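Local coordinates for putative methyltransferase (Emericella variicolor, PDB 7DMB), which probably transfers a methyl group from S-adenosyl-L-methionine as a trans-acting enzyme of calbistrin biosynthesis, and is seen here with S-adenosyl-L-homocysteine bound, at residues Leu34-Asp39 with Gly194-Gly199; Glu58-Ala63 with Tyr106-Asp111; Gln74-Ser79 with Asn152-Val157; Asn310-Pro315 with Ala376-Arg381. One frame throughout, in Å; residues are numbered along the deposited sequence.

Contact 1: residues Leu34-Asp39 with Gly194-Gly199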
# COMPACT_ATOMS: atom_id res chain seq x y z
N LEU A 34 10.82 -18.70 -11.89
CA LEU A 34 10.20 -17.93 -12.97
C LEU A 34 9.86 -18.79 -14.18
O LEU A 34 8.85 -18.53 -14.85
CB LEU A 34 11.12 -16.78 -13.37
CG LEU A 34 11.40 -15.78 -12.25
CD1 LEU A 34 12.44 -14.78 -12.71
CD2 LEU A 34 10.11 -15.06 -11.85
N GLN A 35 10.67 -19.81 -14.48
CA GLN A 35 10.40 -20.75 -15.58
C GLN A 35 10.22 -20.03 -16.92
O GLN A 35 9.35 -20.37 -17.72
CB GLN A 35 9.18 -21.62 -15.26
CG GLN A 35 9.41 -22.63 -14.12
CD GLN A 35 8.13 -23.29 -13.65
OE1 GLN A 35 7.14 -23.34 -14.37
NE2 GLN A 35 8.15 -23.79 -12.41
N TRP A 36 11.05 -19.02 -17.17
CA TRP A 36 11.04 -18.29 -18.45
C TRP A 36 12.12 -18.76 -19.41
O TRP A 36 12.06 -18.44 -20.61
CB TRP A 36 11.23 -16.79 -18.20
CG TRP A 36 10.02 -16.08 -17.61
CD1 TRP A 36 8.74 -16.56 -17.52
CD2 TRP A 36 10.00 -14.77 -17.03
NE1 TRP A 36 7.93 -15.63 -16.93
CE2 TRP A 36 8.67 -14.52 -16.61
CE3 TRP A 36 10.97 -13.78 -16.82
CZ2 TRP A 36 8.30 -13.33 -16.00
CZ3 TRP A 36 10.60 -12.60 -16.22
CH2 TRP A 36 9.27 -12.38 -15.82
N THR A 37 13.12 -19.48 -18.92
CA THR A 37 14.20 -20.04 -19.70
C THR A 37 14.44 -21.44 -19.16
O THR A 37 14.00 -21.76 -18.05
CB THR A 37 15.48 -19.21 -19.58
OG1 THR A 37 15.79 -19.03 -18.19
CG2 THR A 37 15.32 -17.85 -20.25
N PRO A 38 15.11 -22.31 -19.92
CA PRO A 38 15.50 -23.60 -19.35
C PRO A 38 16.44 -23.45 -18.15
O PRO A 38 16.57 -24.39 -17.36
CB PRO A 38 16.18 -24.33 -20.52
CG PRO A 38 16.55 -23.26 -21.49
CD PRO A 38 15.52 -22.18 -21.33
N ASP A 39 17.06 -22.27 -17.99
CA ASP A 39 17.97 -21.95 -16.89
C ASP A 39 17.34 -22.10 -15.50
O ASP A 39 18.08 -22.04 -14.51
CB ASP A 39 18.48 -20.50 -16.98
CG ASP A 39 18.91 -20.08 -18.39
OD1 ASP A 39 19.33 -20.95 -19.19
OD2 ASP A 39 18.84 -18.87 -18.68
N GLY A 194 14.46 -9.23 -14.75
CA GLY A 194 15.07 -8.47 -15.83
C GLY A 194 16.30 -9.14 -16.41
O GLY A 194 16.49 -9.17 -17.63
N ARG A 195 17.17 -9.67 -15.56
CA ARG A 195 18.28 -10.45 -16.09
C ARG A 195 17.79 -11.70 -16.82
O ARG A 195 18.47 -12.16 -17.75
CB ARG A 195 19.24 -10.82 -14.96
CG ARG A 195 20.13 -9.65 -14.51
CD ARG A 195 21.09 -10.10 -13.43
NE ARG A 195 20.38 -10.49 -12.22
CZ ARG A 195 20.15 -11.75 -11.84
NH1 ARG A 195 20.57 -12.75 -12.60
NH2 ARG A 195 19.50 -11.99 -10.71
N THR A 196 16.63 -12.25 -16.42
CA THR A 196 16.10 -13.45 -17.08
C THR A 196 15.41 -13.10 -18.40
O THR A 196 15.55 -13.84 -19.38
CB THR A 196 15.12 -14.19 -16.18
OG1 THR A 196 15.71 -14.48 -14.90
CG2 THR A 196 14.67 -15.49 -16.85
N ASN A 197 14.64 -12.02 -18.41
CA ASN A 197 14.03 -11.49 -19.63
C ASN A 197 14.45 -10.03 -19.76
O ASN A 197 13.77 -9.13 -19.24
CB ASN A 197 12.51 -11.62 -19.61
CG ASN A 197 11.85 -11.10 -20.89
OD1 ASN A 197 12.54 -10.67 -21.84
ND2 ASN A 197 10.51 -11.11 -20.92
N PRO A 198 15.56 -9.75 -20.46
CA PRO A 198 16.03 -8.35 -20.57
C PRO A 198 15.15 -7.47 -21.43
O PRO A 198 15.39 -6.25 -21.49
CB PRO A 198 17.44 -8.50 -21.18
CG PRO A 198 17.74 -9.99 -21.20
CD PRO A 198 16.43 -10.70 -21.15
N GLY A 199 14.13 -8.04 -22.07
CA GLY A 199 13.15 -7.26 -22.81
C GLY A 199 11.80 -7.20 -22.11
O GLY A 199 10.75 -7.08 -22.75
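Thr196, in the last turn of helix 187-196, meets three side chains of the 34-39 loop, and its two branches divide the work. Its methyl CG2 lies 3.9 Å from Trp36 CB and equally close to the hydroxyl OG1 of Thr37, which itself makes a weak hydrogen bond to Asp39 OD2. Setting CG2 opposite the backbone N leaves OG1 beside that N (chi1 -54°), where the hydroxyl bonds back to the carbonyl of Leu192 one turn earlier. Leu34 touches this satisfied oxygen with carbon alone, CD1 standing 3.9 Å from Thr196 OG1.

Asn197 is the first residue to leave the helical conformation. Its CB rests against the six-membered part of the Trp36 indole, 3.8 Å from CE3, while its amide stands nearly perpendicular to the ring, the two planes 89° apart. The amide serves its own segment: Asn197 OD1 accepts from the backbone N of Gly199 at 3.1 Å, the donor standing well above the carbonyl plane, in an Asx turn that spans the first residues after the helix.

Across the segments, then, the contact is van der Waals packing at the surface of the molecule. Leu34 and Trp36 also cover Met193 of the same helix, and Trp36 reaches Val278 of strand 276-282. Its NE1 donates to the carbonyl of Lys305, just before strand 306-313, tying the loop between strands 31-32 and 43-44 to the large sheet.

Contact 2: residues Glu58-Ala63 with Tyr106-Asp111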
# COMPACT_ATOMS: atom_id res chain seq x y z
N GLU A 58 10.07 2.36 14.73
CA GLU A 58 9.30 3.36 13.99
C GLU A 58 7.82 3.01 13.97
O GLU A 58 6.98 3.92 13.99
CB GLU A 58 9.84 3.52 12.57
CG GLU A 58 9.72 2.30 11.66
CD GLU A 58 10.62 2.42 10.43
OE1 GLU A 58 11.82 2.19 10.56
OE2 GLU A 58 10.12 2.76 9.33
N GLN A 59 7.48 1.71 13.94
CA GLN A 59 6.09 1.26 13.98
C GLN A 59 5.42 1.63 15.30
O GLN A 59 4.22 1.94 15.33
CB GLN A 59 6.00 -0.25 13.78
CG GLN A 59 6.20 -0.74 12.34
CD GLN A 59 5.79 -2.20 12.19
OE1 GLN A 59 4.74 -2.59 12.65
NE2 GLN A 59 6.63 -2.99 11.54
N GLU A 60 6.15 1.53 16.40
CA GLU A 60 5.62 1.94 17.70
C GLU A 60 5.59 3.45 17.85
O GLU A 60 4.72 3.98 18.55
CB GLU A 60 6.44 1.32 18.83
CG GLU A 60 6.25 -0.18 18.95
CD GLU A 60 7.44 -0.88 19.57
OE1 GLU A 60 8.28 -0.19 20.17
OE2 GLU A 60 7.51 -2.12 19.45
N MET A 61 6.52 4.15 17.21
CA MET A 61 6.42 5.61 17.14
C MET A 61 5.16 6.02 16.39
O MET A 61 4.44 6.93 16.82
CB MET A 61 7.66 6.18 16.47
CG MET A 61 7.83 7.68 16.64
SD MET A 61 8.91 8.38 15.39
CE MET A 61 10.43 7.52 15.77
N ILE A 62 4.88 5.34 15.27
CA ILE A 62 3.69 5.61 14.47
C ILE A 62 2.43 5.32 15.28
O ILE A 62 1.51 6.14 15.36
CB ILE A 62 3.72 4.78 13.17
CG1 ILE A 62 4.71 5.37 12.17
CG2 ILE A 62 2.32 4.67 12.55
CD1 ILE A 62 4.97 4.47 11.01
N ALA A 63 2.37 4.13 15.87
CA ALA A 63 1.19 3.75 16.62
C ALA A 63 0.92 4.75 17.73
O ALA A 63 -0.21 5.22 17.90
CB ALA A 63 1.37 2.33 17.18
N TYR A 106 -2.71 -2.62 24.52
CA TYR A 106 -3.05 -2.16 23.18
C TYR A 106 -1.87 -2.45 22.25
O TYR A 106 -0.71 -2.20 22.63
CB TYR A 106 -3.39 -0.67 23.14
CG TYR A 106 -4.03 -0.33 21.82
CD1 TYR A 106 -5.37 -0.63 21.58
CD2 TYR A 106 -3.28 0.24 20.78
CE1 TYR A 106 -5.96 -0.34 20.36
CE2 TYR A 106 -3.87 0.53 19.55
CZ TYR A 106 -5.21 0.23 19.35
OH TYR A 106 -5.81 0.50 18.14
N PRO A 107 -2.11 -3.00 21.06
CA PRO A 107 -0.99 -3.45 20.22
C PRO A 107 -0.03 -2.32 19.91
O PRO A 107 -0.44 -1.25 19.43
CB PRO A 107 -1.69 -3.98 18.96
CG PRO A 107 -2.99 -4.43 19.43
CD PRO A 107 -3.40 -3.46 20.52
N GLN A 108 1.24 -2.55 20.23
CA GLN A 108 2.34 -1.62 19.95
C GLN A 108 2.23 -0.33 20.75
O GLN A 108 3.07 0.56 20.58
CB GLN A 108 2.44 -1.32 18.44
CG GLN A 108 3.28 -2.35 17.66
CD GLN A 108 3.27 -2.16 16.15
OE1 GLN A 108 2.25 -1.80 15.56
NE2 GLN A 108 4.42 -2.41 15.50
N VAL A 109 1.22 -0.19 21.60
CA VAL A 109 1.15 0.97 22.50
C VAL A 109 0.76 0.52 23.90
O VAL A 109 -0.35 0.83 24.35
CB VAL A 109 0.16 2.04 22.00
CG1 VAL A 109 0.49 3.38 22.61
CG2 VAL A 109 0.13 2.11 20.48
N PRO A 110 1.62 -0.21 24.62
CA PRO A 110 1.23 -0.76 25.93
C PRO A 110 0.93 0.30 26.97
O PRO A 110 0.27 -0.00 27.97
CB PRO A 110 2.44 -1.61 26.33
CG PRO A 110 3.60 -0.98 25.57
CD PRO A 110 2.99 -0.61 24.25
N ASP A 111 1.39 1.53 26.77
CA ASP A 111 1.08 2.65 27.64
C ASP A 111 -0.04 3.53 27.09
O ASP A 111 -0.11 4.72 27.44
CB ASP A 111 2.34 3.48 27.90
CG ASP A 111 2.90 4.10 26.62
OD1 ASP A 111 2.65 3.57 25.50
OD2 ASP A 111 3.59 5.13 26.73
O HOH W 1 2.51 0.43 13.57
O HOH W 2 3.99 2.82 21.04
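With CG of Gln108 set beside its backbone N (chi1 -86°) and the chain extended beyond it (chi2 174°), the amide reaches across to Gln59 on helix 56-79. Gln59 is likewise extended beyond CG, and its OE1 receives the N-H of Gln108 NE2 at 2.9 Å. The bond is nearly straight at hydrogen and lies close to the Gln108 amide plane, yet NE2 approaches from above the carbonyl plane of Gln59; the two amides stand almost perpendicular. The other end of the Gln59 amide, NE2, donates to Ser55 OG and to the carbonyl of Phe372, which fixes its rotation.

Two waters fill out the polar contact. One donates to Gln59 O and to Gln108 OE1, the second to the carbonyl of Glu60 and, at a rather short distance, to that of Gln108. Carbon packs alongside: CG of Glu60 lies 3.9 Å from CG of Gln108, and Ala63 CB meets Val109 CG2 at 3.5 Å.

The loop between helices 85-101 and 112-117 thus docks on helix 56-79 through a type II beta turn, Tyr106 to Val109, closed by the bond from Val109 N to Tyr106 O, with Pro107 at its second position and Gln108 left-handed (phi 66°) at its third.

Contact 3: residues Gln74-Ser79 with Asn152-Val157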
# COMPACT_ATOMS: atom_id res chain seq x y z
N GLN A 74 -11.65 12.71 19.85
CA GLN A 74 -12.93 12.20 20.34
C GLN A 74 -13.93 13.33 20.56
O GLN A 74 -15.05 13.30 20.02
CB GLN A 74 -12.71 11.41 21.63
CG GLN A 74 -11.88 10.15 21.41
CD GLN A 74 -12.48 9.24 20.35
OE1 GLN A 74 -13.66 8.85 20.44
NE2 GLN A 74 -11.68 8.87 19.34
N GLU A 75 -13.56 14.34 21.35
CA GLU A 75 -14.51 15.40 21.64
C GLU A 75 -14.83 16.21 20.39
O GLU A 75 -15.97 16.65 20.20
CB GLU A 75 -13.98 16.30 22.76
CG GLU A 75 -15.01 17.35 23.20
CD GLU A 75 -14.50 18.31 24.26
OE1 GLU A 75 -13.53 17.97 24.97
OE2 GLU A 75 -15.09 19.41 24.39
N LYS A 76 -13.83 16.38 19.52
CA LYS A 76 -14.04 17.10 18.28
C LYS A 76 -15.04 16.36 17.39
O LYS A 76 -15.97 16.96 16.84
CB LYS A 76 -12.69 17.27 17.57
CG LYS A 76 -12.48 18.63 16.93
CD LYS A 76 -11.07 18.80 16.35
CE LYS A 76 -11.11 19.56 15.02
NZ LYS A 76 -9.78 19.93 14.56
N LEU A 77 -14.87 15.04 17.26
CA LEU A 77 -15.75 14.27 16.39
C LEU A 77 -17.19 14.29 16.89
O LEU A 77 -18.12 14.42 16.09
CB LEU A 77 -15.24 12.83 16.29
CG LEU A 77 -14.45 12.56 15.01
CD1 LEU A 77 -13.88 11.16 15.01
CD2 LEU A 77 -15.35 12.78 13.81
N LYS A 78 -17.39 14.21 18.21
CA LYS A 78 -18.74 14.06 18.75
C LYS A 78 -19.56 15.34 18.58
O LYS A 78 -20.76 15.27 18.29
CB LYS A 78 -18.67 13.65 20.21
CG LYS A 78 -18.08 12.26 20.44
CD LYS A 78 -18.41 11.27 19.30
CE LYS A 78 -19.86 10.72 19.40
NZ LYS A 78 -20.20 9.62 18.46
N SER A 79 -18.94 16.50 18.73
CA SER A 79 -19.68 17.73 18.49
C SER A 79 -19.80 18.10 17.01
O SER A 79 -20.50 19.06 16.68
CB SER A 79 -19.04 18.90 19.26
OG SER A 79 -17.63 18.81 19.25
N ASN A 152 -7.78 18.39 10.94
CA ASN A 152 -8.77 18.80 9.95
C ASN A 152 -10.07 18.02 10.04
O ASN A 152 -10.94 18.21 9.18
CB ASN A 152 -8.20 18.63 8.53
CG ASN A 152 -7.05 19.55 8.26
OD1 ASN A 152 -7.24 20.69 7.83
ND2 ASN A 152 -5.84 19.05 8.48
N VAL A 153 -10.22 17.15 11.03
CA VAL A 153 -11.28 16.15 10.98
C VAL A 153 -12.66 16.80 10.85
O VAL A 153 -13.49 16.36 10.04
CB VAL A 153 -11.19 15.20 12.19
CG1 VAL A 153 -11.32 15.96 13.49
CG2 VAL A 153 -12.23 14.10 12.07
N VAL A 154 -12.91 17.88 11.60
CA VAL A 154 -14.21 18.55 11.55
C VAL A 154 -14.47 19.14 10.17
O VAL A 154 -15.52 18.90 9.57
CB VAL A 154 -14.33 19.62 12.65
CG1 VAL A 154 -15.57 20.53 12.38
CG2 VAL A 154 -14.40 18.96 14.04
N ASP A 155 -13.51 19.91 9.64
CA ASP A 155 -13.64 20.39 8.26
C ASP A 155 -13.85 19.25 7.28
O ASP A 155 -14.51 19.43 6.26
CB ASP A 155 -12.40 21.18 7.84
CG ASP A 155 -12.39 22.59 8.39
OD1 ASP A 155 -13.37 22.99 9.05
OD2 ASP A 155 -11.39 23.30 8.17
N ILE A 156 -13.31 18.07 7.57
CA ILE A 156 -13.47 16.95 6.65
C ILE A 156 -14.86 16.34 6.78
O ILE A 156 -15.59 16.23 5.79
CB ILE A 156 -12.35 15.91 6.84
CG1 ILE A 156 -10.98 16.52 6.48
CG2 ILE A 156 -12.63 14.65 6.00
CD1 ILE A 156 -9.79 15.72 6.97
N VAL A 157 -15.28 15.98 8.00
CA VAL A 157 -16.59 15.33 8.13
C VAL A 157 -17.72 16.31 7.88
O VAL A 157 -18.85 15.89 7.61
CB VAL A 157 -16.82 14.67 9.50
CG1 VAL A 157 -15.72 13.65 9.81
CG2 VAL A 157 -16.95 15.72 10.60
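Lys76 and Leu77 of helix 56-79 pack against three valines of helix 140-157 in a near-parallel helix pair, the two local axes 9.4 Å apart and crossing at -22°. Lys76 takes part through its aliphatic chain. The CG2 methyl of Val154 sits against the CG-CD-CE part of that chain, nearer to both ends than to CD: Lys76 CG and CE each close on Val154 CG2 at 3.5 Å, tighter than usual for carbon atoms. Further out, Lys76 CE also meets Val153 CG1 at 3.9 Å, the two side chains running past each other in opposite directions. The ammonium group ends in a cation-pi interaction with Tyr150, just before the 152-157 segment.

Leu77 is buried and also touches Leu94 of helix 85-101. It crosses Val153 and Val157 at roughly right angles, one methyl, CD2, serving both. The two valines are a helical turn apart and present different branches. Val153 has CG2 opposite its backbone N (chi1 59° for CG1), and Val157 offers CG1, set beside its own N. Phe87 of helix 85-101 covers Val157 as well. Leu77 CD2 lies 3.8 Å from Val153 CG2 and 4.1 Å from Val157 CG1.

Contact 4: residues Asn310-Pro315 with Ala376-Arg381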
# COMPACT_ATOMS: atom_id res chain seq x y z
N ASN A 310 2.26 -8.34 -6.41
CA ASN A 310 1.20 -7.61 -5.71
C ASN A 310 1.67 -7.29 -4.29
O ASN A 310 1.83 -8.19 -3.46
CB ASN A 310 -0.09 -8.42 -5.72
CG ASN A 310 -1.30 -7.65 -5.19
OD1 ASN A 310 -1.38 -6.43 -5.31
ND2 ASN A 310 -2.24 -8.38 -4.62
N GLN A 311 1.91 -6.01 -4.02
CA GLN A 311 2.31 -5.55 -2.70
C GLN A 311 1.06 -5.02 -2.01
O GLN A 311 0.44 -4.07 -2.50
CB GLN A 311 3.38 -4.47 -2.81
CG GLN A 311 4.11 -4.09 -1.52
CD GLN A 311 5.20 -3.07 -1.78
OE1 GLN A 311 4.93 -1.94 -2.21
NE2 GLN A 311 6.45 -3.46 -1.53
N GLU A 312 0.69 -5.61 -0.87
CA GLU A 312 -0.62 -5.32 -0.29
C GLU A 312 -0.61 -5.32 1.23
O GLU A 312 -0.18 -6.29 1.86
CB GLU A 312 -1.67 -6.31 -0.80
CG GLU A 312 -2.36 -5.88 -2.11
CD GLU A 312 -3.35 -4.74 -1.89
OE1 GLU A 312 -3.77 -4.52 -0.71
OE2 GLU A 312 -3.73 -4.08 -2.88
N LEU A 313 -1.13 -4.25 1.82
CA LEU A 313 -1.23 -4.15 3.27
C LEU A 313 -2.09 -5.27 3.86
O LEU A 313 -3.15 -5.62 3.33
CB LEU A 313 -1.84 -2.80 3.65
CG LEU A 313 -0.91 -1.64 3.35
CD1 LEU A 313 -1.71 -0.34 3.42
CD2 LEU A 313 0.24 -1.65 4.34
N SER A 314 -1.61 -5.84 4.95
CA SER A 314 -2.47 -6.54 5.90
C SER A 314 -1.90 -6.45 7.32
O SER A 314 -1.71 -7.48 7.98
CB SER A 314 -2.68 -8.00 5.45
OG SER A 314 -1.47 -8.66 5.12
N PRO A 315 -1.64 -5.25 7.85
CA PRO A 315 -1.10 -5.17 9.21
C PRO A 315 -2.16 -5.58 10.23
O PRO A 315 -3.36 -5.49 9.96
CB PRO A 315 -0.75 -3.67 9.36
CG PRO A 315 -1.76 -2.99 8.51
CD PRO A 315 -1.92 -3.91 7.30
N ALA A 376 2.44 -7.35 2.64
CA ALA A 376 2.84 -8.64 2.07
C ALA A 376 3.23 -8.45 0.59
O ALA A 376 2.46 -7.90 -0.20
CB ALA A 376 1.71 -9.67 2.19
N ASN A 377 4.44 -8.90 0.24
CA ASN A 377 4.94 -8.85 -1.14
C ASN A 377 4.67 -10.21 -1.78
O ASN A 377 5.37 -11.18 -1.49
CB ASN A 377 6.44 -8.53 -1.19
CG ASN A 377 6.78 -7.15 -0.60
OD1 ASN A 377 6.58 -6.11 -1.24
ND2 ASN A 377 7.27 -7.15 0.64
N MET A 378 3.66 -10.26 -2.65
CA MET A 378 3.14 -11.52 -3.19
C MET A 378 3.44 -11.64 -4.68
O MET A 378 3.20 -10.71 -5.45
CB MET A 378 1.63 -11.62 -2.96
CG MET A 378 1.23 -11.68 -1.51
SD MET A 378 -0.54 -11.43 -1.26
CE MET A 378 -0.66 -9.65 -1.31
N LEU A 379 3.95 -12.80 -5.08
CA LEU A 379 4.15 -13.12 -6.49
C LEU A 379 3.21 -14.27 -6.86
O LEU A 379 3.12 -15.26 -6.14
CB LEU A 379 5.61 -13.48 -6.78
CG LEU A 379 6.04 -13.59 -8.24
CD1 LEU A 379 5.80 -12.29 -9.02
CD2 LEU A 379 7.51 -14.00 -8.34
N ALA A 380 2.47 -14.10 -7.94
CA ALA A 380 1.52 -15.11 -8.39
C ALA A 380 1.71 -15.31 -9.88
O ALA A 380 1.97 -14.34 -10.61
CB ALA A 380 0.08 -14.70 -8.09
N ARG A 381 1.59 -16.56 -10.32
CA ARG A 381 1.79 -16.97 -11.70
C ARG A 381 0.46 -17.29 -12.36
O ARG A 381 -0.45 -17.84 -11.72
CB ARG A 381 2.71 -18.20 -11.79
CG ARG A 381 3.23 -18.50 -13.17
CD ARG A 381 4.24 -19.65 -13.18
NE ARG A 381 5.39 -19.28 -14.01
CZ ARG A 381 5.77 -19.91 -15.11
NH1 ARG A 381 5.12 -20.99 -15.56
NH2 ARG A 381 6.81 -19.45 -15.77
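Strands 306-313 and 375-382 are antiparallel neighbours in the seven-stranded sheet of the methyltransferase, joined here at three successive residue pairs. Asn310 with Met378 and Glu312 with Ala376 are hydrogen-bonded pairs, each held by two backbone bonds; the bond from Asn310 N to Met378 O, at 2.7 Å, is almost straight. Between them lies the non-hydrogen-bonded pair of Gln311 and Asn377.

That central pair adds a side-chain bond. The two side chains run alongside each other in the same direction, their amide planes turned 63° apart, and Gln311 NE2 donates to Asn377 OD1 at 2.7 Å, in the carbonyl plane. Each amide is fixed at its other end too: Gln311 OE1 accepts from Ser282 OG, and Asn377 ND2 donates to Gly365 O and Ser184 OG. The group is buried, with its polar atoms satisfied.

On the other face, Met378 bends at chi3 (-82°) and brings CE to 3.5 Å from CB of Glu312. Trp349 of helix 346-355 covers Asn310, Glu312 and Met378 there, while the Glu312 carboxylate leads away to His286.

Strand 375-382, antiparallel to both 306-313 and 358-366, is the reversed strand 7 of the order 3-2-1-4-5-7-6, the hallmark of the Rossmann-like class I methyltransferase fold.

How the contacts relate
Contact 4 lies nearest the ligand: the side chain of Gln311 is about 7 Å from the bound S-adenosyl-L-homocysteine and also about 7 Å from Gly211 of its binding site. The other three contacts lie away from that site. Contact 1, its centre 22 Å from that of contact 4, touches it through Arg381, whose NH2 makes a weak hydrogen bond to the carbonyl of Gln35 and lies doubtfully close to that of Leu34. Contacts 2 and 3 share helix 56-79, with centres 24 Å apart, and their segments alternate along the chain; both are nested within the loop closed by contact 1. Contact 2 approaches contact 4 to about 6 Å between nearest atoms, without touching.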